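Local coordinates for galactose mutarotase-like protein (Clostridium acetobutylicum, PDB 3OS7) that probably binds carbohydrates and may interconvert the anomers of aldose sugars, as aldose 1-epimerases of the galactose mutarotase family do, at residues P79-D84 / S305-P310; P75-P80 / G183-F188; K5-K10 / K122-D127; I21-G26 / A129-V134; E194-S199 / A269-R274. All blocks are in the same frame, centred on the assembly; numbering follows the deposited sequence. Where two conformers were deposited one is given.

Interaction 1 (P79-D84 / S305-P310); sequences PPNRID and SIINSP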
# COMPACT_ATOMS: atom_id res chain seq x y z
N PRO A 79 1.16 -11.27 3.70
CA PRO A 79 2.36 -10.63 3.18
C PRO A 79 2.03 -9.90 1.87
O PRO A 79 1.10 -10.31 1.18
CB PRO A 79 3.25 -11.81 2.87
CG PRO A 79 2.29 -12.88 2.43
CD PRO A 79 1.06 -12.67 3.25
N PRO A 80 2.80 -8.88 1.50
CA PRO A 80 2.66 -8.32 0.16
C PRO A 80 3.17 -9.30 -0.89
O PRO A 80 4.23 -9.86 -0.77
CB PRO A 80 3.54 -7.06 0.20
CG PRO A 80 4.59 -7.39 1.15
CD PRO A 80 3.99 -8.32 2.19
N ASN A 81 2.39 -9.49 -1.94
CA ASN A 81 2.80 -10.28 -3.07
C ASN A 81 2.97 -11.76 -2.71
O ASN A 81 2.38 -12.24 -1.70
CB ASN A 81 4.05 -9.66 -3.70
CG ASN A 81 4.07 -9.82 -5.21
OD1 ASN A 81 4.31 -10.91 -5.72
ND2 ASN A 81 3.79 -8.74 -5.92
N ARG A 82 3.80 -12.48 -3.47
CA ARG A 82 3.80 -13.94 -3.51
C ARG A 82 4.70 -14.70 -2.52
O ARG A 82 5.80 -14.26 -2.18
CB ARG A 82 4.12 -14.41 -4.93
CG ARG A 82 3.10 -13.97 -5.93
CD ARG A 82 3.71 -13.96 -7.31
NE ARG A 82 2.68 -13.66 -8.29
CZ ARG A 82 2.36 -12.44 -8.70
NH1 ARG A 82 3.01 -11.37 -8.27
NH2 ARG A 82 1.39 -12.32 -9.58
N ILE A 83 4.18 -15.82 -2.01
CA ILE A 83 4.98 -16.84 -1.34
C ILE A 83 4.93 -18.09 -2.21
O ILE A 83 3.82 -18.66 -2.43
CB ILE A 83 4.47 -17.19 0.08
CG1 ILE A 83 4.28 -15.95 0.97
CG2 ILE A 83 5.37 -18.27 0.76
CD1 ILE A 83 5.49 -15.08 1.14
N ASP A 84 6.10 -18.52 -2.67
CA ASP A 84 6.25 -19.71 -3.52
C ASP A 84 5.58 -20.96 -2.96
O ASP A 84 5.88 -21.41 -1.84
CB ASP A 84 7.78 -19.92 -3.75
CG ASP A 84 8.11 -21.07 -4.68
OD1 ASP A 84 7.19 -21.79 -5.14
OD2 ASP A 84 9.33 -21.24 -4.96
N SER A 305 9.88 -5.99 2.36
CA SER A 305 10.79 -7.00 1.93
C SER A 305 10.52 -7.35 0.47
O SER A 305 9.50 -6.98 -0.10
CB SER A 305 10.68 -8.25 2.80
OG SER A 305 9.48 -8.98 2.62
N ILE A 306 11.46 -8.08 -0.09
CA ILE A 306 11.35 -8.56 -1.44
C ILE A 306 10.18 -9.55 -1.56
O ILE A 306 9.74 -10.17 -0.57
CB ILE A 306 12.70 -9.19 -1.90
CG1 ILE A 306 12.76 -9.30 -3.42
CG2 ILE A 306 12.97 -10.56 -1.22
CD1 ILE A 306 14.15 -9.67 -3.91
N ILE A 307 9.65 -9.68 -2.76
CA ILE A 307 8.68 -10.71 -3.06
C ILE A 307 9.26 -12.07 -2.63
O ILE A 307 10.44 -12.33 -2.87
CB ILE A 307 8.35 -10.77 -4.55
CG1 ILE A 307 7.69 -9.48 -5.02
CG2 ILE A 307 7.43 -12.00 -4.86
CD1 ILE A 307 7.33 -9.47 -6.53
N ASN A 308 8.45 -12.90 -1.98
CA ASN A 308 8.85 -14.27 -1.56
C ASN A 308 10.01 -14.24 -0.55
O ASN A 308 10.77 -15.17 -0.51
CB ASN A 308 9.22 -15.09 -2.81
CG ASN A 308 9.31 -16.61 -2.55
OD1 ASN A 308 8.56 -17.18 -1.77
ND2 ASN A 308 10.20 -17.27 -3.28
N SER A 309 10.13 -13.16 0.24
CA SER A 309 11.28 -12.94 1.12
C SER A 309 11.62 -14.11 2.08
O SER A 309 12.78 -14.37 2.31
CB SER A 309 11.13 -11.65 1.94
OG SER A 309 10.11 -11.72 2.92
N PRO A 310 10.62 -14.82 2.63
CA PRO A 310 10.98 -15.93 3.50
C PRO A 310 11.75 -17.06 2.82
O PRO A 310 12.39 -17.86 3.51
CB PRO A 310 9.61 -16.44 3.99
CG PRO A 310 8.70 -15.35 3.76
CD PRO A 310 9.16 -14.68 2.54
O HOH W 1 5.98 -11.92 -0.54
O HOH W 2 10.97 -20.07 -3.45
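Asn81 and Ile307 show how an amide can pack against a branched chain while its oxygen also accepts two N-H groups. The two side chains cross obliquely, with CD1 of Ile307 against CG of Asn81 at 3.5 Å and CG2 of Ile307 approaching OD1 of Asn81 at 3.4 Å. That same oxygen accepts from N and NH1 of Arg82, so two bonds fix the amide's rotation and tie the arginine back to its neighbour. Asn308 addresses the backbone instead: its CG stands anti to the backbone N (chi1 -165°), and OD1 receives N-H of Asp84 at 2.9 Å in a nearly straight bond (172°), the donor lying above the amide plane. OD1 of Asp84 has a salt bridge with Arg216. A water spans Pro80 O and Asn308 N. Further along, CD1 of Ile83 meets CD of Pro310 at 3.9 Å, the side chains crossing at about a right angle. Asn308 lies within the type II turn from Ile306 to Ser309, in the third position, where its positive phi is usual. The Arg82 side chain, also salt-bridged to Glu101, is about 4 Å from a tartrate, probably from the crystallisation liquor, consistent with the wall of a sugar-binding cleft as in other mutarotases.

Interaction 2 (P75-P80 / G183-F188); sequences PVLFPP and GYHSAF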
# COMPACT_ATOMS: atom_id res chain seq x y z
N PRO A 75 -4.92 -0.69 0.05
CA PRO A 75 -5.07 -2.07 0.55
C PRO A 75 -3.83 -2.54 1.28
O PRO A 75 -2.78 -2.71 0.69
CB PRO A 75 -5.26 -2.89 -0.73
CG PRO A 75 -5.32 -1.86 -1.86
CD PRO A 75 -4.58 -0.69 -1.38
N VAL A 76 -3.98 -2.84 2.57
CA VAL A 76 -2.85 -3.33 3.35
C VAL A 76 -2.60 -4.83 3.12
O VAL A 76 -3.51 -5.65 3.17
CB VAL A 76 -2.99 -2.97 4.84
CG1 VAL A 76 -4.13 -3.71 5.47
CG2 VAL A 76 -1.67 -3.21 5.59
N LEU A 77 -1.33 -5.18 2.91
CA LEU A 77 -0.95 -6.54 2.52
C LEU A 77 -0.10 -7.19 3.60
O LEU A 77 0.82 -6.56 4.12
CB LEU A 77 -0.14 -6.51 1.23
CG LEU A 77 -0.71 -5.71 0.08
CD1 LEU A 77 0.26 -5.67 -1.10
CD2 LEU A 77 -2.09 -6.32 -0.36
N PHE A 78 -0.38 -8.46 3.86
CA PHE A 78 0.34 -9.26 4.86
C PHE A 78 0.20 -10.73 4.46
O PHE A 78 -0.81 -11.36 4.80
CB PHE A 78 -0.29 -9.02 6.24
CG PHE A 78 0.39 -9.77 7.40
CD1 PHE A 78 1.76 -9.69 7.61
CD2 PHE A 78 -0.37 -10.50 8.31
CE1 PHE A 78 2.36 -10.33 8.65
CE2 PHE A 78 0.22 -11.14 9.38
CZ PHE A 78 1.60 -11.08 9.55
N PRO A 79 1.16 -11.27 3.70
CA PRO A 79 2.36 -10.63 3.18
C PRO A 79 2.03 -9.90 1.87
O PRO A 79 1.10 -10.31 1.18
CB PRO A 79 3.25 -11.81 2.87
CG PRO A 79 2.29 -12.88 2.43
CD PRO A 79 1.06 -12.67 3.25
N PRO A 80 2.80 -8.88 1.50
CA PRO A 80 2.66 -8.32 0.16
C PRO A 80 3.17 -9.30 -0.89
O PRO A 80 4.23 -9.86 -0.77
CB PRO A 80 3.54 -7.06 0.20
CG PRO A 80 4.59 -7.39 1.15
CD PRO A 80 3.99 -8.32 2.19
N GLY A 183 3.06 -4.67 3.28
CA GLY A 183 3.10 -3.71 2.20
C GLY A 183 1.71 -3.20 1.90
O GLY A 183 0.76 -3.45 2.66
N TYR A 184 1.62 -2.42 0.81
CA TYR A 184 0.36 -1.90 0.36
C TYR A 184 0.23 -2.05 -1.14
O TYR A 184 1.20 -1.93 -1.87
CB TYR A 184 0.22 -0.43 0.66
CG TYR A 184 -0.20 -0.13 2.07
CD1 TYR A 184 0.73 -0.04 3.08
CD2 TYR A 184 -1.54 0.09 2.38
CE1 TYR A 184 0.34 0.23 4.36
CE2 TYR A 184 -1.94 0.35 3.63
CZ TYR A 184 -1.01 0.45 4.63
OH TYR A 184 -1.42 0.74 5.93
N HIS A 185 -0.99 -2.28 -1.59
CA HIS A 185 -1.27 -2.39 -3.03
C HIS A 185 -1.89 -1.08 -3.55
O HIS A 185 -2.86 -1.09 -4.31
CB HIS A 185 -2.19 -3.56 -3.23
CG HIS A 185 -2.15 -4.15 -4.59
ND1 HIS A 185 -2.57 -3.46 -5.71
CD2 HIS A 185 -1.80 -5.39 -5.02
CE1 HIS A 185 -2.46 -4.25 -6.77
NE2 HIS A 185 -1.99 -5.42 -6.38
N SER A 186 -1.29 0.04 -3.17
CA SER A 186 -1.91 1.35 -3.32
C SER A 186 -2.26 1.72 -4.77
O SER A 186 -1.40 1.65 -5.66
CB SER A 186 -0.96 2.39 -2.72
OG SER A 186 -0.52 1.95 -1.44
N ALA A 187 -3.50 2.13 -4.98
CA ALA A 187 -4.08 2.37 -6.32
C ALA A 187 -4.33 3.86 -6.57
O ALA A 187 -5.15 4.48 -5.88
CB ALA A 187 -5.39 1.58 -6.47
N PHE A 188 -3.60 4.41 -7.53
CA PHE A 188 -3.61 5.83 -7.84
C PHE A 188 -4.32 6.18 -9.13
O PHE A 188 -4.12 5.52 -10.14
CB PHE A 188 -2.17 6.34 -7.94
CG PHE A 188 -1.46 6.34 -6.61
CD1 PHE A 188 -1.59 7.41 -5.76
CD2 PHE A 188 -0.71 5.26 -6.21
CE1 PHE A 188 -0.97 7.39 -4.51
CE2 PHE A 188 -0.11 5.24 -4.99
CZ PHE A 188 -0.24 6.33 -4.14
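Three backbone hydrogen bonds join Pro75-Leu77 to Gly183-His185 as a short antiparallel ladder. Leu77 and Gly183 form a hydrogen-bonded pair, with Leu77 N to Gly183 O at 2.7 Å and Gly183 N to Leu77 O at 3.0 Å. Val76 and Tyr184 are the non-hydrogen-bonded pair next to it, and beyond them His185 N reaches Pro75 O at 2.9 Å, in the plane of that carbonyl. The same oxygen takes a CA-H contact from Tyr184, its CA 3.3 Å away.

Aromatic contact dominates the face bearing Val76 and Tyr184. The tyrosine ring lies across Val76, whose CA sits 4.2 Å from the ring centroid in a CH-pi contact, while CG2, anti to the backbone N, covers the same ring toward its rim.

Apolar packing gathers round Leu77 and the root of His185. CD1 of Leu77 approaches CB of His185 at 3.9 Å and lies at the edge of the imidazole, and CG of Pro75 meets the same CB at 3.8 Å. Having no side chain, Gly183 lets the Pro80 ring settle on its backbone, CG lying 3.8 Å from Gly183 N.

The ladder places His185 where NE2 hydrogen-bonds a tartrate, probably from the crystallisation liquor, consistent with the sugar site of the mutarotase fold. Tyr184 OH bonds to Thr168. Strand 178-189 is flanked by strand 76-77 and, through Tyr184 with Pro302 and Ser186 with Ile300, by strand 297-303; Leu155 and Tyr157 of strand 151-160 touch the tyrosine.

Interaction 3 (K5-K10 / K122-D127); sequences KDLWIK and KKIDQD
Ile9 and Ile124 lie at the heart of an apolar surface contact in which two strands from different sheets, 8-14 and 118-125, pack face to face rather than pair. Strands 8-10 and 122-125 run nearly antiparallel (164°), and their axes come no closer than 7.4 Å, a separation bridged by side chains. The two isoleucines slide past each other in opposite directions, CG1 of Ile9 coming to 3.7 Å from CG2 of Ile124. That CG2 stands anti to the carbonyl carbon of Ile124 and is the branch that meets Ile9. CD1 of Ile9 continues to the opposing main chain, 3.5 Å from Lys123 N, and its CG2 rests on the aliphatic part of Lys122, with CD 4.1 Å away. Leu7 extends the apolar seam: CD1 is 4.3 Å from Ile124 CG2, and both its methyls face the turn at Gln126 and Asp127, residues that were modelled in two conformers.

Charge stays at the margins. Lys123 and Asp125, whose CB atoms point away from strand 8-10, form a salt bridge, Lys123 NZ to Asp125 OD2 3.3 Å. Because the strands meet through methyls, methylenes and main-chain edges, their association here rests largely on apolar contact at a partly exposed edge, to which the salt bridge of Lys122 NZ with Glu11, a residue of strand 8-14, adds a polar tie between the strands.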
# COMPACT_ATOMS: atom_id res chain seq x y z
N LYS A 5 -14.36 25.27 9.31
CA LYS A 5 -15.48 24.52 8.71
C LYS A 5 -15.07 23.22 8.00
O LYS A 5 -15.89 22.33 7.80
CB LYS A 5 -16.23 25.40 7.72
N ASP A 6 -13.79 23.11 7.65
CA ASP A 6 -13.28 21.98 6.86
C ASP A 6 -12.57 20.94 7.74
O ASP A 6 -11.83 20.09 7.23
CB ASP A 6 -12.34 22.51 5.78
CG ASP A 6 -11.11 23.19 6.35
OD1 ASP A 6 -11.07 23.43 7.59
OD2 ASP A 6 -10.20 23.50 5.55
N LEU A 7 -12.81 21.01 9.05
CA LEU A 7 -12.33 20.00 9.98
C LEU A 7 -13.48 19.22 10.58
O LEU A 7 -14.26 19.78 11.34
CB LEU A 7 -11.48 20.66 11.08
CG LEU A 7 -10.94 19.76 12.18
CD1 LEU A 7 -9.83 18.80 11.61
CD2 LEU A 7 -10.40 20.64 13.30
N TRP A 8 -13.57 17.93 10.28
CA TRP A 8 -14.67 17.10 10.77
C TRP A 8 -14.44 15.62 10.53
O TRP A 8 -13.56 15.22 9.73
CB TRP A 8 -16.02 17.54 10.18
CG TRP A 8 -16.03 17.73 8.70
CD1 TRP A 8 -15.86 18.91 8.03
CD2 TRP A 8 -16.20 16.72 7.70
NE1 TRP A 8 -15.93 18.69 6.67
CE2 TRP A 8 -16.13 17.36 6.44
CE3 TRP A 8 -16.43 15.33 7.75
CZ2 TRP A 8 -16.28 16.66 5.25
CZ3 TRP A 8 -16.56 14.65 6.56
CH2 TRP A 8 -16.45 15.32 5.32
N ILE A 9 -15.20 14.81 11.25
CA ILE A 9 -15.22 13.36 11.10
C ILE A 9 -16.67 12.94 11.15
O ILE A 9 -17.37 13.24 12.09
CB ILE A 9 -14.46 12.62 12.22
CG1 ILE A 9 -12.99 13.08 12.27
CG2 ILE A 9 -14.60 11.09 12.04
CD1 ILE A 9 -12.19 12.44 13.42
N LYS A 10 -17.09 12.17 10.15
CA LYS A 10 -18.49 11.73 10.01
C LYS A 10 -18.53 10.22 9.81
O LYS A 10 -17.88 9.70 8.92
CB LYS A 10 -19.17 12.44 8.85
CG LYS A 10 -20.62 12.04 8.61
CD LYS A 10 -21.24 12.88 7.50
CE LYS A 10 -22.71 12.58 7.33
NZ LYS A 10 -23.33 13.47 6.29
N LYS A 122 -11.40 8.01 16.88
CA LYS A 122 -11.80 9.14 16.05
C LYS A 122 -11.56 10.37 16.89
O LYS A 122 -12.07 10.45 18.02
CB LYS A 122 -13.29 9.07 15.68
CG LYS A 122 -13.67 7.89 14.85
CD LYS A 122 -15.18 7.89 14.52
CE LYS A 122 -16.11 7.66 15.74
NZ LYS A 122 -17.52 8.13 15.40
N LYS A 123 -10.75 11.30 16.40
CA LYS A 123 -10.41 12.48 17.17
C LYS A 123 -10.08 13.64 16.28
O LYS A 123 -9.28 13.48 15.34
CB LYS A 123 -9.18 12.16 18.03
CG LYS A 123 -8.64 13.29 18.94
CD LYS A 123 -7.58 12.67 19.89
CE LYS A 123 -7.13 13.61 21.00
NZ LYS A 123 -6.04 14.48 20.53
N ILE A 124 -10.67 14.79 16.58
CA ILE A 124 -10.23 16.05 16.01
C ILE A 124 -9.43 16.82 17.03
O ILE A 124 -9.80 16.92 18.20
CB ILE A 124 -11.37 16.85 15.35
CG1 ILE A 124 -12.53 17.15 16.27
CG2 ILE A 124 -11.92 16.05 14.16
CD1 ILE A 124 -13.63 18.01 15.59
N ASP A 125 -8.29 17.34 16.61
CA ASP A 125 -7.38 17.99 17.56
C ASP A 125 -6.41 18.86 16.82
O ASP A 125 -5.79 18.42 15.85
CB ASP A 125 -6.59 16.96 18.37
CG ASP A 125 -5.74 17.60 19.47
OD1 ASP A 125 -6.27 18.48 20.22
OD2 ASP A 125 -4.54 17.22 19.57
N GLN A 126 -6.23 20.05 17.39
CA GLN A 126 -5.67 21.20 16.70
C GLN A 126 -6.48 21.30 15.43
O GLN A 126 -7.72 21.38 15.50
CB GLN A 126 -4.16 21.04 16.47
CG GLN A 126 -3.44 20.46 17.71
CD GLN A 126 -2.24 21.30 18.17
OE1 GLN A 126 -1.28 20.76 18.72
NE2 GLN A 126 -2.31 22.61 17.98
N ASP A 127 -5.82 21.27 14.28
CA ASP A 127 -6.51 21.28 13.01
C ASP A 127 -6.24 19.99 12.22
O ASP A 127 -6.10 20.03 11.01
CB ASP A 127 -6.11 22.51 12.18
CG ASP A 127 -6.52 23.83 12.86
OD1 ASP A 127 -7.27 23.80 13.87
OD2 ASP A 127 -6.10 24.91 12.37

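Interaction 4 (I21-G26 / A129-V134); sequences IRFAAG and ALVEVV
One methyl, CG2 of Val131, is the bump that strand 129-134 offers to strand 21-25, and the hollow receiving it is a corner formed by Ile21 and the Phe23 ring. CG2 stands over the face of the Phe23 ring, 3.9 Å from the centroid and 17° off the normal, a CH-pi contact displaced toward the CB end of the ring. The second wall of the corner is CG2 of Ile21, also at 3.9 Å from Val131 CG2. The ring is brought there by its first torsion: CG of Phe23 lies between the backbone N and the carbonyl carbon (chi1 56°).

A smaller knob follows along the strand. Ala129 CB fits beside Ala24 O at 3.7 Å and Ala25 CB at 4.1 Å, with CB of Phe23 also near, at 4.3 Å. Short side chains here bring the backbones together, Ala25 and Ala129 having their CA atoms 5.8 Å apart, whereas the bulkier residues fill the wider gap toward Ile21.

Leu159 of strand 151-160 touches Phe23 too, so the ring is wedged into the opposite layer. The strand directions differ by 150°, as is characteristic of two twisted sheets packed face to face in a beta sandwich.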
# COMPACT_ATOMS: atom_id res chain seq x y z
N ILE A 21 -16.26 5.86 7.53
CA ILE A 21 -15.86 7.12 8.14
C ILE A 21 -15.30 8.06 7.09
O ILE A 21 -14.32 7.72 6.39
CB ILE A 21 -14.81 6.93 9.28
CG1 ILE A 21 -15.22 5.88 10.32
CG2 ILE A 21 -14.48 8.29 9.93
CD1 ILE A 21 -16.36 6.27 11.20
N ARG A 22 -15.94 9.23 6.94
CA ARG A 22 -15.45 10.31 6.11
C ARG A 22 -14.78 11.34 7.02
O ARG A 22 -15.30 11.66 8.08
CB ARG A 22 -16.61 10.96 5.40
CG ARG A 22 -16.30 11.61 4.11
CD ARG A 22 -17.60 12.00 3.38
NE ARG A 22 -18.48 10.88 3.06
CZ ARG A 22 -18.44 10.16 1.93
NH1 ARG A 22 -17.53 10.39 0.99
NH2 ARG A 22 -19.31 9.19 1.75
N PHE A 23 -13.60 11.81 6.65
CA PHE A 23 -12.87 12.74 7.52
C PHE A 23 -12.15 13.79 6.70
O PHE A 23 -11.76 13.54 5.57
CB PHE A 23 -11.96 12.00 8.56
CG PHE A 23 -10.93 11.04 7.98
CD1 PHE A 23 -11.30 9.86 7.35
CD2 PHE A 23 -9.57 11.24 8.21
CE1 PHE A 23 -10.36 8.96 6.91
CE2 PHE A 23 -8.61 10.36 7.71
CZ PHE A 23 -9.00 9.21 7.06
N ALA A 24 -12.00 14.98 7.29
CA ALA A 24 -11.59 16.16 6.57
C ALA A 24 -10.74 17.04 7.48
O ALA A 24 -11.06 17.24 8.66
CB ALA A 24 -12.83 16.94 6.10
N ALA A 25 -9.65 17.56 6.92
CA ALA A 25 -8.85 18.57 7.61
C ALA A 25 -7.95 19.23 6.60
O ALA A 25 -7.53 18.57 5.64
CB ALA A 25 -8.01 17.93 8.75
N GLY A 26 -7.71 20.52 6.77
CA GLY A 26 -6.74 21.25 5.96
C GLY A 26 -6.99 21.27 4.47
O GLY A 26 -6.05 21.40 3.69
N ALA A 129 -7.44 15.65 11.70
CA ALA A 129 -8.46 14.64 11.91
C ALA A 129 -7.76 13.30 11.95
O ALA A 129 -7.03 12.96 11.02
CB ALA A 129 -9.55 14.68 10.82
N LEU A 130 -7.97 12.57 13.04
CA LEU A 130 -7.36 11.28 13.28
C LEU A 130 -8.40 10.16 13.31
O LEU A 130 -9.40 10.24 14.05
CB LEU A 130 -6.57 11.30 14.60
CG LEU A 130 -5.91 10.01 15.06
CD1 LEU A 130 -4.76 9.67 14.16
CD2 LEU A 130 -5.41 10.09 16.49
N VAL A 131 -8.19 9.15 12.47
CA VAL A 131 -9.02 7.95 12.47
C VAL A 131 -8.12 6.72 12.51
O VAL A 131 -7.17 6.59 11.72
CB VAL A 131 -9.89 7.89 11.24
CG1 VAL A 131 -10.63 6.54 11.19
CG2 VAL A 131 -10.88 9.04 11.21
N GLU A 132 -8.38 5.83 13.45
CA GLU A 132 -7.60 4.61 13.60
C GLU A 132 -8.51 3.40 13.53
O GLU A 132 -9.59 3.41 14.14
CB GLU A 132 -6.83 4.58 14.93
CG GLU A 132 -5.92 5.78 15.14
CD GLU A 132 -5.00 5.65 16.37
OE1 GLU A 132 -5.34 4.89 17.29
OE2 GLU A 132 -3.93 6.30 16.38
N VAL A 133 -8.07 2.37 12.82
CA VAL A 133 -8.79 1.11 12.72
C VAL A 133 -7.85 0.02 13.14
O VAL A 133 -6.64 0.13 12.98
CB VAL A 133 -9.34 0.83 11.27
CG1 VAL A 133 -10.46 1.82 10.93
CG2 VAL A 133 -8.19 0.84 10.21
N VAL A 134 -8.39 -1.04 13.71
CA VAL A 134 -7.60 -2.19 14.08
C VAL A 134 -8.19 -3.49 13.57
O VAL A 134 -9.40 -3.59 13.30
CB VAL A 134 -7.43 -2.32 15.61
CG1 VAL A 134 -6.66 -1.13 16.18
CG2 VAL A 134 -8.77 -2.48 16.30

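Interaction 5 (E194-S199 / A269-R274); sequences EGSEDS and ASKNTR. With EDO (1,2-ethanediol), chain I.
Lys271 lays its aliphatic chain against the main chain of Glu194 and Gly195, and this makes up most of a small surface contact. CE is 3.2 Å from Gly195 O and 3.7 Å from Glu194 O; NZ stands farther from the first of these, at 3.7 Å from Gly195 O. The lysine touches chiefly with methylene, although its charge may still feel the two carbonyl dipoles. A bend at chi2 (-67°) turns CD, after which the chain runs extended. Alongside, CG of Lys271 is 4.3 Å from CB of Ser196, and the hydroxyls of Ser196 and Ser270 approach to 3.5 Å between OG atoms.

The next shell explains that approach: Asp268 is hydrogen-bonded to both serines, OD2 to Ser196 OG and OD1 to Ser270 OG, so one carboxylate spans the two segments. Asn200 ND2 also bonds to Ser196 OG. Asp268 ends strand 263-268 of a beta hairpin whose return strand is 273-279. Asn272 and Thr273 both lie opposite it in a G1 beta bulge, with Asn272 taking the positive-phi position.

Within that turn, Asn272 N donates to Ala269 O at 2.9 Å. Thr273 OG1 donates to Lys271 O at 2.8 Å from above the carbonyl plane, tying the lysine's own backbone to the start of the strand. Phe192 and Ile338 pack on Thr273, while Ile193 touches the Lys271 side chain. At the carboxylate of Glu194, OE1 accepts a 3.0 Å hydrogen bond from O2 of an ethanediol, probably a crystallisation additive.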
# COMPACT_ATOMS: atom_id res chain seq x y z
N GLU A 194 -9.26 16.64 -13.26
CA GLU A 194 -10.11 16.78 -14.45
C GLU A 194 -9.46 17.70 -15.49
O GLU A 194 -8.66 18.58 -15.16
CB GLU A 194 -11.50 17.32 -14.07
CG GLU A 194 -12.62 16.63 -14.82
CD GLU A 194 -12.90 15.25 -14.26
OE1 GLU A 194 -12.11 14.31 -14.53
OE2 GLU A 194 -13.93 15.11 -13.54
N GLY A 195 -9.79 17.48 -16.76
CA GLY A 195 -9.25 18.30 -17.83
C GLY A 195 -7.81 17.98 -18.14
O GLY A 195 -7.06 18.80 -18.67
N SER A 196 -7.40 16.76 -17.79
CA SER A 196 -6.08 16.29 -18.14
C SER A 196 -6.22 14.92 -18.80
O SER A 196 -7.34 14.54 -19.16
CB SER A 196 -5.21 16.24 -16.90
OG SER A 196 -3.92 15.93 -17.33
N GLU A 197 -5.13 14.20 -18.99
CA GLU A 197 -5.17 12.93 -19.70
C GLU A 197 -4.17 11.99 -19.06
O GLU A 197 -3.18 12.48 -18.50
CB GLU A 197 -4.79 13.17 -21.18
CG GLU A 197 -5.63 12.42 -22.18
CD GLU A 197 -7.05 12.97 -22.27
OE1 GLU A 197 -7.24 14.07 -22.85
OE2 GLU A 197 -7.99 12.30 -21.78
N ASP A 198 -4.37 10.67 -19.16
CA ASP A 198 -3.41 9.70 -18.62
C ASP A 198 -1.97 9.91 -19.17
O ASP A 198 -0.99 9.77 -18.42
CB ASP A 198 -3.88 8.24 -18.76
CG ASP A 198 -4.23 7.84 -20.19
OD1 ASP A 198 -4.01 8.64 -21.12
OD2 ASP A 198 -4.71 6.69 -20.38
N SER A 199 -1.86 10.32 -20.44
CA SER A 199 -0.57 10.59 -21.11
C SER A 199 0.16 11.82 -20.57
O SER A 199 1.32 12.06 -20.90
CB SER A 199 -0.81 10.78 -22.61
OG SER A 199 -1.72 11.86 -22.85
N ALA A 269 2.56 17.94 -15.34
CA ALA A 269 3.11 19.24 -15.69
C ALA A 269 2.04 20.14 -16.31
O ALA A 269 1.99 21.32 -16.03
CB ALA A 269 4.38 19.08 -16.65
N SER A 270 1.15 19.55 -17.10
CA SER A 270 0.08 20.30 -17.77
C SER A 270 -0.80 21.04 -16.76
O SER A 270 -1.37 22.09 -17.08
CB SER A 270 -0.77 19.37 -18.66
OG SER A 270 -1.80 18.70 -17.93
N LYS A 271 -0.90 20.50 -15.53
CA LYS A 271 -1.67 21.16 -14.46
C LYS A 271 -0.79 21.70 -13.33
O LYS A 271 -1.29 22.12 -12.30
CB LYS A 271 -2.69 20.17 -13.93
CG LYS A 271 -3.70 19.73 -14.97
CD LYS A 271 -4.59 20.92 -15.36
CE LYS A 271 -5.73 20.53 -16.28
NZ LYS A 271 -6.63 21.72 -16.48
N ASN A 272 0.53 21.69 -13.53
CA ASN A 272 1.49 22.16 -12.53
C ASN A 272 1.29 21.56 -11.12
O ASN A 272 1.52 22.24 -10.11
CB ASN A 272 1.53 23.69 -12.40
CG ASN A 272 2.88 24.18 -11.85
OD1 ASN A 272 3.91 23.90 -12.45
ND2 ASN A 272 2.87 24.85 -10.70
N THR A 273 0.91 20.30 -11.09
CA THR A 273 0.62 19.60 -9.84
C THR A 273 1.33 18.25 -9.76
O THR A 273 1.37 17.50 -10.73
CB THR A 273 -0.91 19.35 -9.73
OG1 THR A 273 -1.60 20.58 -9.97
CG2 THR A 273 -1.31 18.80 -8.35
N ARG A 274 1.83 17.93 -8.56
CA ARG A 274 2.51 16.67 -8.27
C ARG A 274 1.79 15.99 -7.10
O ARG A 274 1.51 16.65 -6.10
CB ARG A 274 3.96 16.96 -7.86
CG ARG A 274 4.72 15.74 -7.50
CD ARG A 274 6.09 16.05 -6.99
NE ARG A 274 6.91 16.67 -8.02
CZ ARG A 274 7.32 17.92 -8.03
NH1 ARG A 274 6.99 18.75 -7.06
NH2 ARG A 274 8.05 18.36 -9.07
C1 EDO I . -9.80 11.05 -11.66
O1 EDO I . -11.11 10.49 -11.55
C2 EDO I . -9.82 12.10 -12.75
O2 EDO I . -10.54 13.23 -12.26

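How the interactions relate
Interactions 1 and 2 share Pro79 and Pro80, with centres 12 Å apart, and both border a bound tartrate, probably from the crystallisation liquor, through the side chains of Arg82 and His185. They probably mark the sugar pocket; interaction 2 lies close to the middle of the chain. Interactions 3 and 4 form a second cluster, centres 8 Å apart, where two hairpins face each other; Lys10 N to Arg22 O and Lys123 O to Leu130 N, each 2.8 Å, are probable backbone bonds inside the hairpins. Between nearest atoms, interaction 2 is about 8 Å from interaction 4 and about 9 Å from interaction 5, a surface contact whose centre is 34 Å from that of interaction 1.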